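Local coordinates for hydrogenase expression/formation protein (HypB) (Archaeoglobus fulgidus, PDB 2WSM), which probably binds and hydrolyses GTP, binds nickel and zinc, and serves as a maturation factor for hydrogenase, at residues V117-D125 with V145-V155. Numbering follows the deposited sequence.
Sequences VGNLICPVD and VVEKHPEIFRV
Leu-120 lies over one face of the His-149 ring, its CB 4.0 Å from the ring centroid and 16° off the normal, a CH-pi contact. Its CD1 lies over the ND1 side of that face and also meets CG2 of Val-145, 3.6 Å away, so a branched aliphatic chain suits this place: one residue covers both imidazole and valine. CD1 of Ile-121 comes obliquely to the same ring, 3.8 Å from CD2 of His-149. Beta-branched Ile-152 divides its contacts: CG2 packs 3.4 Å from Leu-120 O, while CG1, anti to the backbone N (chi1 -165°), carries CD1 past that carbonyl to CB of Pro-123. Compact Val-124 fits close against the helix backbone, its CG2 3.5 Å from Ile-152 N.

No direct hydrogen bond joins the segments; instead a water donates to Leu-120 O (2.9 Å) and accepts from Ile-152 N (2.8 Å). His-149, at the N-cap of helix 150-154, offers a flat face to Leu-120 and an in-plane N-H to Val-145 O: ND1 donates on a carbonyl lone pair at 157°, fixing the ring's rotation. Replacing His-149 with an alanine would probably leave Leu-120 and Ile-121 without the ring they pack on and Val-145 O without this donor. Asn-119 OD1 accepts from Ile-121 N, closing an Asx turn, and from Cys-122 N, in the carbonyl plane, which widens it to an Asx motif; a disulfide ties Cys-122 to Cys-92.

Within this P-loop NTPase fold, Met-36 of strand 31-37 touches Pro-123 and Ile-152, and Glu-151 of the second subunit packs on Ile-121 and His-149. Beside the dimer interface, loop and helices are thus joined by apolar packing and one water serving a carbonyl and a first-turn amide.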
ATOM      1  N   VAL A 117       2.365  -5.170   8.994  1.00 19.44           N
ATOM      2  CA  VAL A 117       2.788  -3.801   9.305  1.00 19.93           C
ATOM      3  C   VAL A 117       1.581  -2.874   9.486  1.00 21.07           C
ATOM      4  O   VAL A 117       0.513  -3.103   8.902  1.00 22.23           O
ATOM      5  CB  VAL A 117       3.721  -3.249   8.178  1.00 21.00           C
ATOM      6  CG1 VAL A 117       4.298  -1.875   8.535  1.00 16.24           C
ATOM      7  CG2 VAL A 117       4.852  -4.241   7.904  1.00 23.77           C
ATOM      8  N   GLY A 118       1.752  -1.835  10.298  1.00 23.65           N
ATOM      9  CA  GLY A 118       0.701  -0.854  10.530  1.00 27.34           C
ATOM     10  C   GLY A 118       0.526   0.069   9.331  1.00 28.11           C
ATOM     11  O   GLY A 118       1.085   1.163   9.295  1.00 38.23           O
ATOM     12  N   ASN A 119      -0.250  -0.375   8.347  1.00 23.68           N
ATOM     13  CA  ASN A 119      -0.353   0.323   7.069  1.00 28.15           C
ATOM     14  C   ASN A 119      -1.538  -0.199   6.255  1.00 24.34           C
ATOM     15  O   ASN A 119      -1.767  -1.403   6.199  1.00 27.17           O
ATOM     16  CB  ASN A 119       0.966   0.160   6.297  1.00 27.96           C
ATOM     17  CG  ASN A 119       0.893   0.689   4.885  1.00 29.08           C
ATOM     18  OD1 ASN A 119       0.495  -0.019   3.970  1.00 33.76           O
ATOM     19  ND2 ASN A 119       1.306   1.937   4.695  1.00 34.79           N
ATOM     20  N   LEU A 120      -2.289   0.702   5.628  1.00 22.76           N
ATOM     21  CA  LEU A 120      -3.502   0.321   4.905  1.00 24.97           C
ATOM     22  C   LEU A 120      -3.355   0.313   3.391  1.00 26.12           C
ATOM     23  O   LEU A 120      -4.346   0.210   2.667  1.00 28.02           O
ATOM     24  CB  LEU A 120      -4.668   1.235   5.291  1.00 22.43           C
ATOM     25  CG  LEU A 120      -5.245   0.989   6.689  1.00 24.99           C
ATOM     26  CD1 LEU A 120      -6.448   1.872   6.950  1.00 22.98           C
ATOM     27  CD2 LEU A 120      -5.600  -0.471   6.856  1.00 19.82           C
ATOM     28  N   ILE A 121      -2.123   0.413   2.912  1.00 27.58           N
ATOM     29  CA  ILE A 121      -1.880   0.526   1.474  1.00 28.35           C
ATOM     30  C   ILE A 121      -0.958  -0.583   0.942  1.00 28.54           C
ATOM     31  O   ILE A 121      -1.379  -1.435   0.162  1.00 26.48           O
ATOM     32  CB  ILE A 121      -1.276   1.914   1.123  1.00 27.33           C
ATOM     33  CG1 ILE A 121      -2.360   2.991   1.107  1.00 35.47           C
ATOM     34  CG2 ILE A 121      -0.559   1.886  -0.220  1.00 30.92           C
ATOM     35  CD1 ILE A 121      -2.411   3.822   2.364  1.00 42.41           C
ATOM     36  N   CYS A 122       0.297  -0.563   1.381  1.00 25.76           N
ATOM     37  CA  CYS A 122       1.341  -1.438   0.843  1.00 24.14           C
ATOM     38  C   CYS A 122       1.032  -2.941   0.832  1.00 25.14           C
ATOM     39  O   CYS A 122       1.388  -3.625  -0.119  1.00 27.82           O
ATOM     40  CB  CYS A 122       2.677  -1.178   1.557  1.00 27.29           C
ATOM     41  SG  CYS A 122       3.326   0.519   1.384  1.00 29.34           S
ATOM     42  N   PRO A 123       0.390  -3.466   1.896  1.00 27.41           N
ATOM     43  CA  PRO A 123       0.155  -4.918   1.979  1.00 27.21           C
ATOM     44  C   PRO A 123      -0.774  -5.494   0.896  1.00 27.42           C
ATOM     45  O   PRO A 123      -0.817  -6.710   0.724  1.00 24.37           O
ATOM     46  CB  PRO A 123      -0.487  -5.088   3.361  1.00 24.19           C
ATOM     47  CG  PRO A 123      -0.000  -3.915   4.151  1.00 24.96           C
ATOM     48  CD  PRO A 123       0.010  -2.788   3.147  1.00 27.02           C
ATOM     49  N   VAL A 124      -1.499  -4.640   0.183  1.00 27.67           N
ATOM     50  CA  VAL A 124      -2.469  -5.109  -0.804  1.00 27.47           C
ATOM     51  C   VAL A 124      -1.897  -6.173  -1.743  1.00 32.27           C
ATOM     52  O   VAL A 124      -2.466  -7.251  -1.871  1.00 32.27           O
ATOM     53  CB  VAL A 124      -3.044  -3.945  -1.628  1.00 24.61           C
ATOM     54  CG1 VAL A 124      -3.770  -4.464  -2.865  1.00 28.22           C
ATOM     55  CG2 VAL A 124      -3.970  -3.101  -0.769  1.00 23.40           C
ATOM     56  N   ASP A 125      -0.761  -5.874  -2.369  1.00 28.80           N
ATOM     57  CA  ASP A 125      -0.221  -6.711  -3.442  1.00 33.17           C
ATOM     58  C   ASP A 125       0.690  -7.854  -3.007  1.00 35.62           C
ATOM     59  O   ASP A 125       1.257  -8.543  -3.856  1.00 37.77           O
ATOM     60  CB  ASP A 125       0.552  -5.849  -4.442  1.00 37.17           C
ATOM     61  CG  ASP A 125      -0.354  -5.011  -5.309  1.00 42.57           C
ATOM     62  OD1 ASP A 125       0.025  -3.859  -5.598  1.00 48.37           O
ATOM     63  OD2 ASP A 125      -1.442  -5.500  -5.701  1.00 39.98           O
ATOM     64  N   VAL A 145     -12.550   5.904   6.676  1.00 28.45           N
ATOM     65  CA  VAL A 145     -11.335   5.125   6.449  1.00 29.96           C
ATOM     66  C   VAL A 145     -11.570   3.923   5.524  1.00 24.36           C
ATOM     67  O   VAL A 145     -10.702   3.563   4.744  1.00 25.91           O
ATOM     68  CB  VAL A 145     -10.710   4.660   7.784  1.00 34.12           C
ATOM     69  CG1 VAL A 145     -11.686   3.777   8.533  1.00 28.44           C
ATOM     70  CG2 VAL A 145      -9.373   3.940   7.548  1.00 30.89           C
ATOM     71  N   VAL A 146     -12.743   3.308   5.596  1.00 24.03           N
ATOM     72  CA  VAL A 146     -13.036   2.211   4.687  1.00 24.90           C
ATOM     73  C   VAL A 146     -13.128   2.716   3.250  1.00 26.11           C
ATOM     74  O   VAL A 146     -12.505   2.162   2.348  1.00 26.10           O
ATOM     75  CB  VAL A 146     -14.329   1.463   5.054  1.00 23.05           C
ATOM     76  CG1 VAL A 146     -14.661   0.434   3.980  1.00 24.23           C
ATOM     77  CG2 VAL A 146     -14.197   0.795   6.423  1.00 26.09           C
ATOM     78  N   GLU A 147     -13.892   3.780   3.036  1.00 27.94           N
ATOM     79  CA  GLU A 147     -14.083   4.273   1.681  1.00 30.61           C
ATOM     80  C   GLU A 147     -12.811   4.876   1.081  1.00 24.67           C
ATOM     81  O   GLU A 147     -12.646   4.887  -0.132  1.00 29.80           O
ATOM     82  CB  GLU A 147     -15.275   5.236   1.596  1.00 36.66           C
ATOM     83  CG  GLU A 147     -15.130   6.542   2.356  1.00 38.09           C
ATOM     84  CD  GLU A 147     -16.327   7.458   2.138  1.00 42.02           C
ATOM     85  OE1 GLU A 147     -16.681   8.211   3.066  1.00 45.39           O
ATOM     86  OE2 GLU A 147     -16.918   7.417   1.036  1.00 41.43           O
ATOM     87  N   LYS A 148     -11.919   5.368   1.933  1.00 25.64           N
ATOM     88  CA  LYS A 148     -10.623   5.872   1.492  1.00 24.83           C
ATOM     89  C   LYS A 148      -9.663   4.757   1.060  1.00 27.25           C
ATOM     90  O   LYS A 148      -8.693   5.025   0.365  1.00 26.28           O
ATOM     91  CB  LYS A 148      -9.944   6.659   2.616  1.00 29.84           C
ATOM     92  CG  LYS A 148     -10.443   8.075   2.829  1.00 35.81           C
ATOM     93  CD  LYS A 148      -9.720   8.672   4.033  1.00 40.78           C
ATOM     94  CE  LYS A 148      -9.976  10.161   4.184  1.00 55.27           C
ATOM     95  NZ  LYS A 148      -9.354  10.693   5.436  1.00 55.66           N
ATOM     96  N   HIS A 149      -9.911   3.520   1.492  1.00 29.34           N
ATOM     97  CA  HIS A 149      -8.962   2.423   1.242  1.00 28.36           C
ATOM     98  C   HIS A 149      -9.611   1.182   0.641  1.00 25.11           C
ATOM     99  O   HIS A 149      -9.603   0.111   1.243  1.00 29.11           O
ATOM    100  CB  HIS A 149      -8.207   2.062   2.531  1.00 27.94           C
ATOM    101  CG  HIS A 149      -7.433   3.205   3.103  1.00 25.77           C
ATOM    102  ND1 HIS A 149      -7.911   3.983   4.133  1.00 25.95           N
ATOM    103  CD2 HIS A 149      -6.238   3.736   2.753  1.00 26.23           C
ATOM    104  CE1 HIS A 149      -7.030   4.929   4.413  1.00 28.18           C
ATOM    105  NE2 HIS A 149      -6.007   4.803   3.586  1.00 29.72           N
ATOM    106  N   PRO A 150     -10.163   1.322  -0.566  1.00 26.47           N
ATOM    107  CA  PRO A 150     -10.856   0.219  -1.235  1.00 28.31           C
ATOM    108  C   PRO A 150      -9.933  -0.959  -1.512  1.00 23.58           C
ATOM    109  O   PRO A 150     -10.378  -2.097  -1.402  1.00 25.74           O
ATOM    110  CB  PRO A 150     -11.299   0.833  -2.570  1.00 27.16           C
ATOM    111  CG  PRO A 150     -11.191   2.307  -2.389  1.00 31.10           C
ATOM    112  CD  PRO A 150     -10.119   2.541  -1.390  1.00 26.69           C
ATOM    113  N   GLU A 151      -8.685  -0.694  -1.891  1.00 23.74           N
ATOM    114  CA  GLU A 151      -7.789  -1.765  -2.320  1.00 23.48           C
ATOM    115  C   GLU A 151      -7.578  -2.812  -1.229  1.00 24.50           C
ATOM    116  O   GLU A 151      -7.694  -4.014  -1.481  1.00 24.74           O
ATOM    117  CB  GLU A 151      -6.428  -1.222  -2.781  1.00 25.38           C
ATOM    118  CG  GLU A 151      -6.454  -0.382  -4.051  1.00 25.41           C
ATOM    119  CD  GLU A 151      -6.387   1.112  -3.777  1.00 32.67           C
ATOM    120  OE1 GLU A 151      -5.619   1.796  -4.483  1.00 37.50           O
ATOM    121  OE2 GLU A 151      -7.084   1.605  -2.858  1.00 27.02           O
ATOM    122  N   ILE A 152      -7.270  -2.359  -0.017  1.00 22.77           N
ATOM    123  CA  ILE A 152      -7.004  -3.292   1.057  1.00 18.62           C
ATOM    124  C   ILE A 152      -8.278  -3.962   1.556  1.00 20.12           C
ATOM    125  O   ILE A 152      -8.262  -5.150   1.891  1.00 17.13           O
ATOM    126  CB  ILE A 152      -6.222  -2.656   2.222  1.00 19.99           C
ATOM    127  CG1 ILE A 152      -5.646  -3.754   3.124  1.00 22.46           C
ATOM    128  CG2 ILE A 152      -7.097  -1.701   3.015  1.00 19.69           C
ATOM    129  CD1 ILE A 152      -4.398  -3.331   3.892  1.00 24.50           C
ATOM    130  N   PHE A 153      -9.385  -3.223   1.588  1.00 22.06           N
ATOM    131  CA  PHE A 153     -10.624  -3.805   2.114  1.00 22.82           C
ATOM    132  C   PHE A 153     -11.201  -4.836   1.153  1.00 22.18           C
ATOM    133  O   PHE A 153     -11.915  -5.737   1.566  1.00 25.26           O
ATOM    134  CB  PHE A 153     -11.642  -2.737   2.526  1.00 19.64           C
ATOM    135  CG  PHE A 153     -11.306  -2.075   3.837  1.00 20.35           C
ATOM    136  CD1 PHE A 153     -10.703  -0.824   3.871  1.00 18.72           C
ATOM    137  CD2 PHE A 153     -11.551  -2.733   5.039  1.00 23.50           C
ATOM    138  CE1 PHE A 153     -10.369  -0.233   5.069  1.00 23.15           C
ATOM    139  CE2 PHE A 153     -11.220  -2.149   6.253  1.00 22.46           C
ATOM    140  CZ  PHE A 153     -10.624  -0.901   6.274  1.00 21.29           C
ATOM    141  N   ARG A 154     -10.831  -4.729  -0.118  1.00 21.06           N
ATOM    142  CA  ARG A 154     -11.246  -5.705  -1.116  1.00 25.84           C
ATOM    143  C   ARG A 154     -10.628  -7.090  -0.923  1.00 27.79           C
ATOM    144  O   ARG A 154     -11.226  -8.084  -1.319  1.00 29.17           O
ATOM    145  CB  ARG A 154     -10.942  -5.203  -2.527  1.00 23.52           C
ATOM    146  CG  ARG A 154     -12.163  -4.787  -3.322  1.00 30.31           C
ATOM    147  CD  ARG A 154     -11.764  -4.227  -4.691  1.00 36.17           C
ATOM    148  NE  ARG A 154     -11.448  -2.802  -4.627  1.00 42.80           N
ATOM    149  CZ  ARG A 154     -10.494  -2.210  -5.344  1.00 48.93           C
ATOM    150  NH1 ARG A 154     -10.275  -0.904  -5.217  1.00 39.72           N
ATOM    151  NH2 ARG A 154      -9.747  -2.924  -6.180  1.00 49.51           N
ATOM    152  N   VAL A 155      -9.439  -7.161  -0.328  1.00 25.41           N
ATOM    153  CA  VAL A 155      -8.717  -8.430  -0.260  1.00 23.62           C
ATOM    154  C   VAL A 155      -9.114  -9.239   0.972  1.00 25.99           C
ATOM    155  O   VAL A 155      -8.751 -10.407   1.104  1.00 29.05           O
ATOM    156  CB  VAL A 155      -7.169  -8.237  -0.320  1.00 28.12           C
ATOM    157  CG1 VAL A 155      -6.778  -7.379  -1.526  1.00 23.72           C
ATOM    158  CG2 VAL A 155      -6.633  -7.622   0.971  1.00 26.05           C
TER
HETATM  159  O   HOH W   1      -6.053   0.190   0.343  1.00 21.60           O